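Local structure of envelope glycoprotein (Thogoto virus, 5XEA) at the interface of chains A and B. The protein drives fusion of the viral envelope with the host membrane and probably also attaches the virus to a host-cell receptor. Numbering follows the deposited sequence. Chains: chain A/B, Envelope glycoprotein.

The interface of chains A and B. Residues chain A 267, 270, 279, 281, 283-284, 287; chain B 241, 413-415.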
ATOM      1  N   ASP A 267      -6.875  -8.266  11.773  1.00 75.61           N
ATOM      2  CA  ASP A 267      -6.977  -9.579  11.138  1.00 80.52           C
ATOM      3  C   ASP A 267      -6.256 -10.670  11.930  1.00 80.78           C
ATOM      4  O   ASP A 267      -5.070 -10.520  12.273  1.00 71.14           O
ATOM      5  CB  ASP A 267      -6.433  -9.516   9.692  1.00 84.55           C
ATOM      6  CG  ASP A 267      -7.287  -8.645   8.790  1.00 96.67           C
ATOM      7  OD1 ASP A 267      -8.469  -8.979   8.576  1.00 97.85           O
ATOM      8  OD2 ASP A 267      -6.768  -7.629   8.289  1.00102.91           O
ATOM      9  N   PHE A 270      -2.710 -12.494  11.334  1.00 55.91           N
ATOM     10  CA  PHE A 270      -1.479 -11.877  11.808  1.00 70.28           C
ATOM     11  C   PHE A 270      -1.372 -11.806  13.325  1.00 70.59           C
ATOM     12  O   PHE A 270      -0.392 -11.253  13.832  1.00 71.96           O
ATOM     13  CB  PHE A 270      -1.351 -10.465  11.230  1.00 69.47           C
ATOM     14  CG  PHE A 270      -1.550 -10.411   9.751  1.00 66.67           C
ATOM     15  CD1 PHE A 270      -0.613 -10.959   8.898  1.00 56.14           C
ATOM     16  CD2 PHE A 270      -2.678  -9.823   9.214  1.00 70.51           C
ATOM     17  CE1 PHE A 270      -0.792 -10.924   7.533  1.00 60.54           C
ATOM     18  CE2 PHE A 270      -2.861  -9.785   7.852  1.00 71.79           C
ATOM     19  CZ  PHE A 270      -1.906 -10.344   7.007  1.00 59.82           C
ATOM     20  N   THR A 279       2.938  -6.070   5.904  1.00 34.86           N
ATOM     21  CA  THR A 279       3.175  -5.564   4.560  1.00 31.69           C
ATOM     22  C   THR A 279       1.870  -5.438   3.774  1.00 34.12           C
ATOM     23  O   THR A 279       1.110  -6.405   3.682  1.00 33.09           O
ATOM     24  CB  THR A 279       4.114  -6.531   3.852  1.00 36.83           C
ATOM     25  OG1 THR A 279       5.366  -6.580   4.545  1.00 49.15           O
ATOM     26  CG2 THR A 279       4.326  -6.125   2.434  1.00 39.69           C
ATOM     27  N   SER A 281      -0.164  -5.462   0.339  1.00 31.11           N
ATOM     28  CA  SER A 281       0.013  -6.086  -0.965  1.00 30.88           C
ATOM     29  C   SER A 281      -0.498  -5.159  -2.064  1.00 34.87           C
ATOM     30  O   SER A 281      -1.283  -4.240  -1.816  1.00 30.75           O
ATOM     31  CB  SER A 281      -0.734  -7.415  -1.029  1.00 32.02           C
ATOM     32  OG  SER A 281      -2.131  -7.163  -1.216  1.00 34.51           O
ATOM     33  N   ASP A 283      -2.546  -6.204  -4.081  1.00 32.10           N
ATOM     34  CA  ASP A 283      -3.979  -6.503  -4.084  1.00 32.00           C
ATOM     35  C   ASP A 283      -4.717  -5.533  -3.178  1.00 34.93           C
ATOM     36  O   ASP A 283      -5.774  -5.015  -3.551  1.00 32.48           O
ATOM     37  CB  ASP A 283      -4.234  -7.952  -3.655  1.00 41.62           C
ATOM     38  CG  ASP A 283      -5.693  -8.392  -3.880  1.00 50.98           C
ATOM     39  OD1 ASP A 283      -6.062  -8.633  -5.044  1.00 47.45           O
ATOM     40  OD2 ASP A 283      -6.454  -8.531  -2.895  1.00 41.97           O
ATOM     41  N   ASP A 284      -4.149  -5.239  -1.994  1.00 31.41           N
ATOM     42  CA  ASP A 284      -4.768  -4.249  -1.113  1.00 36.50           C
ATOM     43  C   ASP A 284      -4.819  -2.873  -1.766  1.00 43.72           C
ATOM     44  O   ASP A 284      -5.790  -2.138  -1.584  1.00 40.00           O
ATOM     45  CB  ASP A 284      -4.041  -4.165   0.225  1.00 34.04           C
ATOM     46  CG  ASP A 284      -4.134  -5.449   1.025  1.00 41.82           C
ATOM     47  OD1 ASP A 284      -5.209  -6.100   0.982  1.00 36.21           O
ATOM     48  OD2 ASP A 284      -3.118  -5.823   1.674  1.00 42.23           O
ATOM     49  N   ALA A 287      -7.711  -2.900  -4.156  1.00 39.02           N
ATOM     50  CA  ALA A 287      -8.980  -2.735  -3.443  1.00 36.43           C
ATOM     51  C   ALA A 287      -9.229  -1.269  -3.088  1.00 42.43           C
ATOM     52  O   ALA A 287     -10.364  -0.780  -3.188  1.00 40.30           O
ATOM     53  CB  ALA A 287      -8.999  -3.603  -2.182  1.00 35.63           C
TER
ATOM     54  N   GLN B 241     -12.194 -10.893  -4.361  1.00 42.88           N
ATOM     55  CA  GLN B 241     -11.836 -11.418  -3.047  1.00 37.01           C
ATOM     56  C   GLN B 241     -12.765 -12.551  -2.628  1.00 38.79           C
ATOM     57  O   GLN B 241     -12.835 -13.573  -3.318  1.00 48.76           O
ATOM     58  CB  GLN B 241     -11.807 -10.277  -2.024  1.00 41.72           C
ATOM     59  CG  GLN B 241     -10.749  -9.227  -2.441  1.00 42.43           C
ATOM     60  CD  GLN B 241     -10.340  -8.247  -1.360  1.00 48.78           C
ATOM     61  OE1 GLN B 241     -10.991  -8.129  -0.325  1.00 47.45           O
ATOM     62  NE2 GLN B 241      -9.230  -7.540  -1.601  1.00 44.94           N
ATOM     63  N   PHE B 413      -8.191  -4.376   4.377  1.00 40.86           N
ATOM     64  CA  PHE B 413      -6.919  -4.744   3.785  1.00 38.67           C
ATOM     65  C   PHE B 413      -6.460  -6.059   4.395  1.00 44.01           C
ATOM     66  O   PHE B 413      -6.661  -6.303   5.587  1.00 47.61           O
ATOM     67  CB  PHE B 413      -5.887  -3.639   3.992  1.00 40.35           C
ATOM     68  CG  PHE B 413      -6.349  -2.291   3.518  1.00 41.57           C
ATOM     69  CD1 PHE B 413      -6.692  -2.095   2.186  1.00 38.83           C
ATOM     70  CD2 PHE B 413      -6.435  -1.220   4.404  1.00 37.17           C
ATOM     71  CE1 PHE B 413      -7.123  -0.847   1.744  1.00 38.20           C
ATOM     72  CE2 PHE B 413      -6.849   0.030   3.967  1.00 36.21           C
ATOM     73  CZ  PHE B 413      -7.189   0.214   2.643  1.00 35.68           C
ATOM     74  N   ARG B 414      -5.862  -6.913   3.569  1.00 41.74           N
ATOM     75  CA  ARG B 414      -5.520  -8.253   4.010  1.00 36.75           C
ATOM     76  C   ARG B 414      -4.024  -8.484   4.199  1.00 43.27           C
ATOM     77  O   ARG B 414      -3.667  -9.413   4.918  1.00 39.08           O
ATOM     78  CB  ARG B 414      -6.072  -9.297   3.020  1.00 36.36           C
ATOM     79  CG  ARG B 414      -7.619  -9.230   2.843  1.00 38.86           C
ATOM     80  CD  ARG B 414      -8.160 -10.384   2.003  1.00 42.69           C
ATOM     81  NE  ARG B 414      -7.744 -10.312   0.607  1.00 37.17           N
ATOM     82  CZ  ARG B 414      -8.086 -11.211  -0.300  1.00 36.52           C
ATOM     83  NH1 ARG B 414      -8.844 -12.222   0.066  1.00 38.60           N
ATOM     84  NH2 ARG B 414      -7.670 -11.109  -1.554  1.00 38.01           N
ATOM     85  N   GLY B 415      -3.160  -7.674   3.589  1.00 40.20           N
ATOM     86  CA  GLY B 415      -1.727  -7.874   3.671  1.00 36.60           C
ATOM     87  C   GLY B 415      -1.259  -8.973   2.733  1.00 39.09           C
ATOM     88  O   GLY B 415      -2.054  -9.696   2.134  1.00 37.36           O
TER
HETATM   89  O   HOH W   1      -5.852  -8.279  -0.299  1.00 41.69           O
HETATM   90  O   HOH W   2      -3.293  -9.453  -0.265  1.00 42.88           O
HETATM   91  O   HOH W   3      -7.935  -5.743   0.373  1.00 44.27           O
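The carboxylate of A:Asp284, at the N-terminal end of the long helix 282-327, accepts hydrogen bonds from two successive backbone N-H groups of a chain B loop. This patch is part of the subunit interface of the three-copy assembly, and the helix probably belongs to the central helical core of the fusogen. OD1 takes the amide N of B:Arg414 at 2.8 Å along an almost straight line, the donor standing well above the carboxylate plane, while OD2 receives the amide N of B:Gly415 at 2.7 Å on its syn lone pair. With both oxygens held, rotation of the carboxylate is fixed, and CB of B:Phe413 packs against CG of A:Asp284 at 3.9 Å.

Beside this fork, A:Asp283 pairs with the side chain of B:Arg414. Its CG lies anti to the backbone N (chi1 -170°), which carries OD2 out to NH2 of the guanidinium for a salt bridge of 3.1 Å. The arginine, bent at chi3, meets OD2 at its edge, nearly in its own plane, whereas the acid is approached from above its plane. B:Gln241 sets CD over one guanidinium face and adds a weak bond from NE2 to the same OD2.

Waters knit the two acids together: water 1 joins OD2 of A:Asp283, OD1 of A:Asp284 and NE of B:Arg414, and water 3 links OD1 of A:Asp284 to NE2 of B:Gln241.

Behind them, A:Ser281, the N-cap residue of the helix, forms a capping box with A:Asp284. Its OG accepts the amide N of A:Asp284 at 2.9 Å, and its own N gives a longer bond back to OD2, which would hold the carboxylate in place for chain B. The serine OG also reaches water 2, which lies 2.7 Å from the carbonyl O of B:Gly415.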